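Local coordinates for bartonella effector protein (Bep) substrate of VirB T4SS (Bartonella sp. 1-1C, PDB 4PY3) that belongs to the Fic family, whose active members transfer AMP from ATP to target proteins, though this N-terminal Fic domain has a degenerate motif that makes such activity uncertain, at residues Asn23-Met28 with Ala34-His39; Gln55-Ser60 with Arg164-Lys169; Tyr64-Leu69 with Phe74-Tyr79. All coordinates share one frame; numbering follows the deposited sequence.

Contact 1 (Asn23-Met28 with Ala34-His39)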
loop_
_atom_site.group_PDB
_atom_site.type_symbol
_atom_site.label_atom_id
_atom_site.label_comp_id
_atom_site.label_asym_id
_atom_site.label_seq_id
_atom_site.Cartn_x
_atom_site.Cartn_y
_atom_site.Cartn_z
ATOM N N ASN A 23 -16.441 4.247 9.905
ATOM C CA ASN A 23 -16.190 2.818 9.886
ATOM C C ASN A 23 -17.422 2.018 10.263
ATOM O O ASN A 23 -18.302 2.511 10.952
ATOM C CB ASN A 23 -15.031 2.467 10.824
ATOM C CG ASN A 23 -15.323 2.825 12.276
ATOM O OD1 ASN A 23 -15.889 2.029 13.026
ATOM N ND2 ASN A 23 -14.914 4.023 12.677
ATOM N N LYS A 24 -17.449 0.765 9.823
ATOM C CA LYS A 24 -18.606 -0.103 10.013
ATOM C C LYS A 24 -18.827 -0.497 11.467
ATOM O O LYS A 24 -19.879 -1.022 11.803
ATOM C CB LYS A 24 -18.469 -1.368 9.168
ATOM C CG LYS A 24 -18.355 -1.107 7.676
ATOM C CD LYS A 24 -18.388 -2.398 6.866
ATOM C CE LYS A 24 -18.183 -2.090 5.391
ATOM N NZ LYS A 24 -18.214 -3.310 4.536
ATOM N N HIS A 25 -17.832 -0.277 12.315
ATOM C CA HIS A 25 -17.955 -0.618 13.721
ATOM C C HIS A 25 -18.586 0.514 14.523
ATOM O O HIS A 25 -18.878 0.332 15.697
ATOM C CB HIS A 25 -16.587 -0.954 14.323
ATOM C CG HIS A 25 -15.771 -1.878 13.480
ATOM N ND1 HIS A 25 -16.146 -3.179 13.230
ATOM C CD2 HIS A 25 -14.608 -1.684 12.813
ATOM C CE1 HIS A 25 -15.243 -3.750 12.457
ATOM N NE2 HIS A 25 -14.300 -2.864 12.186
ATOM N N ASN A 26 -18.777 1.675 13.896
ATOM C CA ASN A 26 -19.274 2.870 14.577
ATOM C C ASN A 26 -18.367 3.271 15.740
ATOM O O ASN A 26 -18.831 3.753 16.758
ATOM C CB ASN A 26 -20.715 2.647 15.052
ATOM C CG ASN A 26 -21.662 2.240 13.935
ATOM O OD1 ASN A 26 -22.450 1.337 14.129
ATOM N ND2 ASN A 26 -21.576 2.877 12.767
ATOM N N ILE A 27 -17.065 3.067 15.570
ATOM C CA ILE A 27 -16.065 3.417 16.582
ATOM C C ILE A 27 -15.578 4.843 16.368
ATOM O O ILE A 27 -15.176 5.212 15.259
ATOM C CB ILE A 27 -14.860 2.453 16.536
ATOM C CG1 ILE A 27 -15.290 1.072 17.031
ATOM C CG2 ILE A 27 -13.711 2.977 17.388
ATOM C CD1 ILE A 27 -14.261 -0.015 16.812
ATOM N N MET A 28 -15.590 5.630 17.437
ATOM C CA MET A 28 -15.297 7.062 17.354
ATOM C C MET A 28 -13.885 7.407 17.799
ATOM O O MET A 28 -13.388 8.476 17.487
ATOM C CB MET A 28 -16.301 7.835 18.203
ATOM C CG MET A 28 -17.751 7.531 17.879
ATOM S SD MET A 28 -18.125 7.845 16.143
ATOM C CE MET A 28 -19.903 8.066 16.209
ATOM N N ALA A 34 -7.837 1.897 15.173
ATOM C CA ALA A 34 -6.558 1.316 14.745
ATOM C C ALA A 34 -6.406 -0.129 15.217
ATOM O O ALA A 34 -6.070 -0.994 14.424
ATOM C CB ALA A 34 -5.391 2.155 15.246
ATOM N N HIS A 35 -6.690 -0.378 16.495
ATOM C CA HIS A 35 -6.579 -1.716 17.097
ATOM C C HIS A 35 -7.512 -2.721 16.409
ATOM O O HIS A 35 -7.097 -3.807 16.024
ATOM C CB HIS A 35 -7.016 -1.646 18.596
ATOM C CG HIS A 35 -6.421 -2.686 19.502
ATOM N ND1 HIS A 35 -6.734 -4.031 19.427
ATOM C CD2 HIS A 35 -5.607 -2.553 20.578
ATOM C CE1 HIS A 35 -6.091 -4.685 20.381
ATOM N NE2 HIS A 35 -5.404 -3.811 21.096
ATOM N N VAL A 36 -8.792 -2.365 16.318
ATOM C CA VAL A 36 -9.813 -3.237 15.729
ATOM C C VAL A 36 -9.452 -3.520 14.276
ATOM O O VAL A 36 -9.641 -4.617 13.764
ATOM C CB VAL A 36 -11.206 -2.584 15.809
ATOM C CG1 VAL A 36 -12.225 -3.332 14.960
ATOM C CG2 VAL A 36 -11.679 -2.531 17.257
ATOM N N CYS A 37 -8.908 -2.502 13.634
ATOM C CA CYS A 37 -8.473 -2.574 12.259
ATOM C C CYS A 37 -7.346 -3.595 12.084
ATOM O O CYS A 37 -7.432 -4.451 11.201
ATOM C CB CYS A 37 -8.013 -1.182 11.835
ATOM S SG CYS A 37 -8.187 -0.839 10.092
ATOM N N GLU A 38 -6.308 -3.508 12.924
ATOM C CA GLU A 38 -5.197 -4.485 12.911
ATOM C C GLU A 38 -5.738 -5.896 13.136
ATOM O O GLU A 38 -5.279 -6.849 12.499
ATOM C CB GLU A 38 -4.032 -4.151 13.923
ATOM C CG GLU A 38 -2.875 -3.458 13.221
ATOM C CD GLU A 38 -1.806 -2.929 14.162
ATOM O OE1 GLU A 38 -1.956 -3.078 15.397
ATOM O OE2 GLU A 38 -0.808 -2.362 13.656
ATOM N N HIS A 39 -6.733 -6.023 14.013
ATOM C CA HIS A 39 -7.330 -7.323 14.308
ATOM C C HIS A 39 -7.926 -7.996 13.069
ATOM O O HIS A 39 -7.565 -9.126 12.742
ATOM C CB HIS A 39 -8.409 -7.198 15.385
ATOM C CG HIS A 39 -9.058 -8.498 15.730
ATOM N ND1 HIS A 39 -10.305 -8.871 15.273
ATOM C CD2 HIS A 39 -8.605 -9.530 16.477
ATOM C CE1 HIS A 39 -10.596 -10.074 15.738
ATOM N NE2 HIS A 39 -9.579 -10.496 16.467
#
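Val36, on the first turns of helix 30-48, sets one methyl against the His25 ring and the other against Ile27, joining the helix to the type I beta turn Asn23-Asn26 that comes just before it in the chain. CB of Val36 lies 4.1 Å from Ile27 CD1, and its two branches then part. CG1, anti to the backbone N (chi1 168°), lies over one face of the His25 imidazole in a CH-pi contact. It sits 3.7 Å from the ring centroid, 23° off the normal and displaced toward the rim, so that His25 NE2 is the ring atom nearest to it. CG2, the other branch, meets Ile27 CD1 tip to tip at 3.6 Å. No hydrogen bond crosses between Asn23-Met28 and Ala34-His39; this is an apolar surface contact resting on a single valine.

Inside the loop, the buried Asn23 side chain fixes the shape of the turn. Its OD1 accepts a nearly straight bond from Ile27 N on an in-plane lone pair, and a weak one from His25 N. The turn itself is closed by Asn26 N donating to Asn23 O. The imidazole has a polar partner as well, since His25 NE2 is hydrogen-bonded to Thr73 OG1, and Tyr40, one turn beyond Val36, brings its ring nearly parallel to that of His25. The Asn23 amide also donates twice, from ND2 to Leu21 O and to Ile27 O, the latter at 2.9 Å, exactly in the amide plane and on a lone pair of the carbonyl.

Contact 2 (Gln55-Ser60 with Arg164-Lys169)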
loop_
_atom_site.group_PDB
_atom_site.type_symbol
_atom_site.label_atom_id
_atom_site.label_comp_id
_atom_site.label_asym_id
_atom_site.label_seq_id
_atom_site.Cartn_x
_atom_site.Cartn_y
_atom_site.Cartn_z
ATOM N N GLN A 55 -1.691 -14.821 -11.349
ATOM C CA GLN A 55 -0.824 -14.812 -12.537
ATOM C C GLN A 55 -0.352 -13.393 -12.870
ATOM O O GLN A 55 0.795 -13.208 -13.263
ATOM C CB GLN A 55 -1.540 -15.411 -13.748
ATOM N N LYS A 56 -1.233 -12.402 -12.712
ATOM C CA LYS A 56 -0.896 -11.016 -12.990
ATOM C C LYS A 56 -0.838 -10.229 -11.691
ATOM O O LYS A 56 -1.809 -10.195 -10.937
ATOM C CB LYS A 56 -1.923 -10.396 -13.948
ATOM N N PHE A 57 0.311 -9.618 -11.418
ATOM C CA PHE A 57 0.450 -8.717 -10.291
ATOM C C PHE A 57 0.179 -7.318 -10.806
ATOM O O PHE A 57 0.963 -6.761 -11.562
ATOM C CB PHE A 57 1.825 -8.830 -9.630
ATOM C CG PHE A 57 1.936 -9.985 -8.675
ATOM C CD1 PHE A 57 2.120 -11.272 -9.148
ATOM C CD2 PHE A 57 1.824 -9.787 -7.309
ATOM C CE1 PHE A 57 2.204 -12.342 -8.274
ATOM C CE2 PHE A 57 1.906 -10.854 -6.428
ATOM C CZ PHE A 57 2.100 -12.134 -6.911
ATOM N N ASP A 58 -0.960 -6.766 -10.406
ATOM C CA ASP A 58 -1.425 -5.501 -10.947
ATOM C C ASP A 58 -2.291 -4.783 -9.912
ATOM O O ASP A 58 -2.469 -5.276 -8.798
ATOM C CB ASP A 58 -2.173 -5.733 -12.271
ATOM C CG ASP A 58 -3.432 -6.598 -12.117
ATOM O OD1 ASP A 58 -3.837 -6.911 -10.976
ATOM O OD2 ASP A 58 -4.023 -6.965 -13.167
ATOM N N SER A 59 -2.788 -3.610 -10.280
ATOM C CA SER A 59 -3.550 -2.757 -9.379
ATOM C C SER A 59 -4.850 -3.441 -8.952
ATOM O O SER A 59 -5.311 -3.251 -7.836
ATOM C CB SER A 59 -3.832 -1.405 -10.046
ATOM O OG SER A 59 -4.317 -1.607 -11.344
ATOM N N SER A 60 -5.438 -4.240 -9.835
ATOM C CA SER A 60 -6.602 -5.037 -9.453
ATOM C C SER A 60 -6.299 -5.924 -8.253
ATOM O O SER A 60 -7.101 -6.004 -7.329
ATOM C CB SER A 60 -7.095 -5.904 -10.615
ATOM O OG SER A 60 -7.847 -5.134 -11.531
ATOM N N ARG A 164 2.705 -3.684 1.378
ATOM C CA ARG A 164 3.602 -4.703 1.935
ATOM C C ARG A 164 3.137 -6.115 1.618
ATOM O O ARG A 164 3.942 -6.955 1.196
ATOM C CB ARG A 164 3.749 -4.556 3.437
ATOM C CG ARG A 164 4.461 -3.283 3.811
ATOM C CD ARG A 164 4.497 -3.117 5.307
ATOM N NE ARG A 164 4.866 -1.735 5.620
ATOM C CZ ARG A 164 5.192 -1.279 6.823
ATOM N NH1 ARG A 164 5.246 -2.105 7.861
ATOM N NH2 ARG A 164 5.480 0.007 6.979
ATOM N N VAL A 165 1.844 -6.388 1.800
ATOM C CA VAL A 165 1.337 -7.716 1.469
ATOM C C VAL A 165 1.546 -8.003 -0.020
ATOM O O VAL A 165 1.915 -9.105 -0.395
ATOM C CB VAL A 165 -0.142 -7.888 1.853
ATOM C CG1 VAL A 165 -0.716 -9.178 1.282
ATOM C CG2 VAL A 165 -0.278 -7.906 3.361
ATOM N N PHE A 166 1.302 -7.000 -0.853
ATOM C CA PHE A 166 1.456 -7.129 -2.294
ATOM C C PHE A 166 2.900 -7.531 -2.639
ATOM O O PHE A 166 3.123 -8.475 -3.389
ATOM C CB PHE A 166 1.102 -5.799 -2.957
ATOM C CG PHE A 166 1.140 -5.823 -4.459
ATOM C CD1 PHE A 166 2.352 -5.712 -5.139
ATOM C CD2 PHE A 166 -0.031 -5.910 -5.197
ATOM C CE1 PHE A 166 2.389 -5.704 -6.517
ATOM C CE2 PHE A 166 0.005 -5.912 -6.578
ATOM C CZ PHE A 166 1.221 -5.814 -7.242
ATOM N N PHE A 167 3.873 -6.822 -2.072
ATOM C CA PHE A 167 5.280 -7.106 -2.366
ATOM C C PHE A 167 5.780 -8.396 -1.755
ATOM O O PHE A 167 6.588 -9.083 -2.377
ATOM C CB PHE A 167 6.184 -5.932 -2.000
ATOM C CG PHE A 167 6.287 -4.926 -3.100
ATOM C CD1 PHE A 167 5.227 -4.057 -3.367
ATOM C CD2 PHE A 167 7.414 -4.874 -3.908
ATOM C CE1 PHE A 167 5.311 -3.136 -4.402
ATOM C CE2 PHE A 167 7.503 -3.961 -4.945
ATOM C CZ PHE A 167 6.453 -3.091 -5.194
ATOM N N GLU A 168 5.277 -8.774 -0.585
ATOM C CA GLU A 168 5.605 -10.091 -0.031
ATOM C C GLU A 168 5.105 -11.209 -0.952
ATOM O O GLU A 168 5.826 -12.176 -1.212
ATOM C CB GLU A 168 5.057 -10.262 1.381
ATOM C CG GLU A 168 5.689 -9.298 2.380
ATOM C CD GLU A 168 5.343 -9.611 3.827
ATOM O OE1 GLU A 168 4.636 -10.613 4.068
ATOM O OE2 GLU A 168 5.793 -8.859 4.726
ATOM N N LYS A 169 3.896 -11.050 -1.479
ATOM C CA LYS A 169 3.338 -12.019 -2.429
ATOM C C LYS A 169 4.100 -12.027 -3.755
ATOM O O LYS A 169 4.267 -13.071 -4.376
ATOM C CB LYS A 169 1.872 -11.712 -2.705
ATOM C CG LYS A 169 0.978 -11.819 -1.484
ATOM C CD LYS A 169 0.675 -13.258 -1.134
ATOM C CE LYS A 169 -0.157 -13.332 0.133
ATOM N NZ LYS A 169 -0.105 -14.698 0.717
#
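Phe57 and Phe166 form a T-shaped aromatic pair inside the Fic domain, where the residues leading into helix 59-70 pack against helix 159-173. The edge of Phe57 is turned to the face of Phe166, with centroids 5.7 Å apart and planes at 88°. CD2 of Phe57 is the atom over that face, off toward the rim, while its CB lies 3.9 Å from Phe166 CZ. Phe166 gets there with CG swung opposite the main-chain N (chi1 -176°), which carries the ring across to the chain at Phe57 and Asp58.

Apolar packing continues along the helix. Lys169 CB touches Phe57 CE2 in the plane of the ring, at 3.8 Å; beyond it the lysine chain bends away at chi2, and NZ is bound by Asn49 OD1.

Two backbone carbonyls also lie against ring carbons. Asp58 O stands near the plane of the Phe166 ring, 3.4 Å from CE2, and Lys169 O approaches Phe57 CZ at 3.5 Å. Asp58 itself is the N-cap of helix 59-70, its OD1 taking the N-H of Tyr61. With no hydrogen bond between the segments, ring packing joins the residues leading into helix 59-70 to helix 159-173, and Asp58 O at the Phe166 edge probably adds weak electrostatic attraction to the slightly positive ring hydrogens.

Contact 3 (Tyr64-Leu69 with Phe74-Tyr79); sequences YIHQRL and FEWAGY
His66 ND1 accepts the backbone N-H of Gly78 at 3.1 Å, with an angle of 157° at the hydrogen and the donor tilted 22° out of the ring plane. This one bond ties helix 59-70 to the loop that follows it, at the type II beta turn Trp76-Tyr79. The rim of the imidazole carries the other loop contacts: CE1 lies 3.5 Å from Trp76 CZ3, and Ala77 CA sits in the ring plane 3.9 Å from ND1. The His66 and Trp76 rings touch by their borders, inclined to each other and without stacking.

Gly78 comes up against the helix backbone, its CA 3.8 Å from Gln67 N. Its positive phi of 94° belongs to the type II turn and suits a glycine. Gln67 CG runs alongside, near Ala77 O.

At another point of its rim the His66 ring bonds Ala157 O through NE2, and Phe155 stacks on the ring. Since ND1 accepts from Gly78 and NE2 must donate to a carbonyl, the bonding fits a neutral imidazole with its proton on NE2, linking the loops at Gly78 and Ala157 through one side chain.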
loop_
_atom_site.group_PDB
_atom_site.type_symbol
_atom_site.label_atom_id
_atom_site.label_comp_id
_atom_site.label_asym_id
_atom_site.label_seq_id
_atom_site.Cartn_x
_atom_site.Cartn_y
_atom_site.Cartn_z
ATOM N N TYR A 64 -7.779 -5.720 -4.465
ATOM C CA TYR A 64 -8.373 -6.893 -3.835
ATOM C C TYR A 64 -7.772 -7.121 -2.442
ATOM O O TYR A 64 -8.490 -7.464 -1.501
ATOM C CB TYR A 64 -8.223 -8.137 -4.714
ATOM C CG TYR A 64 -8.613 -9.419 -4.008
ATOM C CD1 TYR A 64 -9.951 -9.749 -3.811
ATOM C CD2 TYR A 64 -7.644 -10.299 -3.527
ATOM C CE1 TYR A 64 -10.310 -10.924 -3.163
ATOM C CE2 TYR A 64 -7.996 -11.463 -2.874
ATOM C CZ TYR A 64 -9.322 -11.774 -2.695
ATOM O OH TYR A 64 -9.668 -12.939 -2.061
ATOM N N ILE A 65 -6.465 -6.917 -2.308
ATOM C CA ILE A 65 -5.822 -7.063 -1.011
ATOM C C ILE A 65 -6.394 -6.047 -0.030
ATOM O O ILE A 65 -6.711 -6.391 1.099
ATOM C CB ILE A 65 -4.305 -6.872 -1.103
ATOM C CG1 ILE A 65 -3.687 -8.056 -1.850
ATOM C CG2 ILE A 65 -3.679 -6.766 0.280
ATOM C CD1 ILE A 65 -2.342 -7.740 -2.454
ATOM N N HIS A 66 -6.480 -4.797 -0.468
ATOM C CA HIS A 66 -7.000 -3.723 0.363
ATOM C C HIS A 66 -8.449 -4.035 0.734
ATOM O O HIS A 66 -8.853 -3.868 1.884
ATOM C CB HIS A 66 -6.911 -2.395 -0.377
ATOM C CG HIS A 66 -7.201 -1.202 0.475
ATOM N ND1 HIS A 66 -8.486 -0.806 0.785
ATOM C CD2 HIS A 66 -6.378 -0.321 1.094
ATOM C CE1 HIS A 66 -8.446 0.266 1.553
ATOM N NE2 HIS A 66 -7.180 0.580 1.763
ATOM N N GLN A 67 -9.202 -4.548 -0.240
ATOM C CA GLN A 67 -10.582 -4.950 -0.005
ATOM C C GLN A 67 -10.642 -5.985 1.118
ATOM O O GLN A 67 -11.403 -5.834 2.073
ATOM C CB GLN A 67 -11.222 -5.510 -1.275
ATOM C CG GLN A 67 -12.744 -5.450 -1.262
ATOM C CD GLN A 67 -13.382 -5.771 -2.605
ATOM O OE1 GLN A 67 -12.736 -5.732 -3.651
ATOM N NE2 GLN A 67 -14.673 -6.077 -2.579
ATOM N N ARG A 68 -9.823 -7.026 1.020
ATOM C CA ARG A 68 -9.833 -8.076 2.026
ATOM C C ARG A 68 -9.370 -7.585 3.386
ATOM O O ARG A 68 -9.905 -7.995 4.409
ATOM C CB ARG A 68 -8.979 -9.259 1.583
ATOM C CG ARG A 68 -9.627 -10.109 0.497
ATOM C CD ARG A 68 -10.854 -10.811 1.049
ATOM N NE ARG A 68 -11.449 -11.732 0.096
ATOM C CZ ARG A 68 -12.729 -12.095 0.088
ATOM N NH1 ARG A 68 -13.594 -11.602 0.978
ATOM N NH2 ARG A 68 -13.162 -12.951 -0.831
ATOM N N LEU A 69 -8.375 -6.716 3.400
ATOM C CA LEU A 69 -7.812 -6.242 4.654
ATOM C C LEU A 69 -8.769 -5.341 5.408
ATOM O O LEU A 69 -8.759 -5.345 6.631
ATOM C CB LEU A 69 -6.505 -5.486 4.422
ATOM C CG LEU A 69 -5.274 -6.290 3.969
ATOM C CD1 LEU A 69 -4.077 -5.358 3.904
ATOM C CD2 LEU A 69 -4.983 -7.450 4.898
ATOM N N PHE A 74 -13.998 -0.573 6.634
ATOM C CA PHE A 74 -14.297 0.569 5.781
ATOM C C PHE A 74 -15.193 0.187 4.622
ATOM O O PHE A 74 -14.887 -0.744 3.879
ATOM C CB PHE A 74 -13.016 1.203 5.240
ATOM C CG PHE A 74 -12.130 1.778 6.302
ATOM C CD1 PHE A 74 -12.617 2.722 7.186
ATOM C CD2 PHE A 74 -10.798 1.378 6.416
ATOM C CE1 PHE A 74 -11.805 3.256 8.166
ATOM C CE2 PHE A 74 -9.973 1.917 7.388
ATOM C CZ PHE A 74 -10.477 2.852 8.266
ATOM N N GLU A 75 -16.260 0.958 4.443
ATOM C CA GLU A 75 -17.215 0.758 3.369
ATOM C C GLU A 75 -16.541 0.857 1.996
ATOM O O GLU A 75 -16.913 0.143 1.082
ATOM C CB GLU A 75 -18.359 1.788 3.453
ATOM C CG GLU A 75 -19.251 1.657 4.686
ATOM C CD GLU A 75 -20.400 2.669 4.716
ATOM O OE1 GLU A 75 -20.987 2.965 3.648
ATOM O OE2 GLU A 75 -20.703 3.191 5.799
ATOM N N TRP A 76 -15.531 1.716 1.888
ATOM C CA TRP A 76 -14.822 1.977 0.631
ATOM C C TRP A 76 -13.610 1.053 0.415
ATOM O O TRP A 76 -12.828 1.263 -0.506
ATOM C CB TRP A 76 -14.349 3.442 0.576
ATOM C CG TRP A 76 -13.690 3.893 1.845
ATOM C CD1 TRP A 76 -14.314 4.478 2.910
ATOM C CD2 TRP A 76 -12.306 3.795 2.192
ATOM N NE1 TRP A 76 -13.406 4.734 3.901
ATOM C CE2 TRP A 76 -12.167 4.327 3.484
ATOM C CE3 TRP A 76 -11.165 3.304 1.530
ATOM C CZ2 TRP A 76 -10.939 4.390 4.137
ATOM C CZ3 TRP A 76 -9.946 3.356 2.181
ATOM C CH2 TRP A 76 -9.833 3.908 3.468
ATOM N N ALA A 77 -13.463 0.030 1.250
ATOM C CA ALA A 77 -12.341 -0.877 1.108
ATOM C C ALA A 77 -12.247 -1.325 -0.346
ATOM O O ALA A 77 -13.252 -1.699 -0.952
ATOM C CB ALA A 77 -12.492 -2.083 2.021
ATOM N N GLY A 78 -11.050 -1.243 -0.909
ATOM C CA GLY A 78 -10.788 -1.716 -2.259
ATOM C C GLY A 78 -10.924 -0.621 -3.298
ATOM O O GLY A 78 -10.461 -0.775 -4.436
ATOM N N TYR A 79 -11.582 0.472 -2.914
ATOM C CA TYR A 79 -11.775 1.614 -3.791
ATOM C C TYR A 79 -10.689 2.651 -3.533
ATOM O O TYR A 79 -10.369 2.959 -2.388
ATOM C CB TYR A 79 -13.151 2.261 -3.582
ATOM C CG TYR A 79 -14.329 1.507 -4.167
ATOM C CD1 TYR A 79 -14.424 1.281 -5.545
ATOM C CD2 TYR A 79 -15.354 1.038 -3.358
ATOM C CE1 TYR A 79 -15.508 0.611 -6.096
ATOM C CE2 TYR A 79 -16.430 0.353 -3.894
ATOM C CZ TYR A 79 -16.515 0.155 -5.263
ATOM O OH TYR A 79 -17.589 -0.516 -5.808
#

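How the contacts relate
Along the chain, contact 1 closes before contact 2 opens, and contact 3 is nested inside the long loop that contact 2 closes. Contacts 2 and 3 share helix 59-70: the residues leading into it pack on helix 159-173 in contact 2, and its later turns meet the following loop in contact 3. Their centres are about 14 Å apart, bridged by Ile65, which packs on Val165 and Phe166. Contact 1 lies on helix 30-48 at the surface, its centre about 14 Å from that of contact 3, and Lys24 packs there on Phe74 and Glu75. Contacts 1 and 2 do not touch. Together they connect the N-terminal region to the interior of the Fic helical domain.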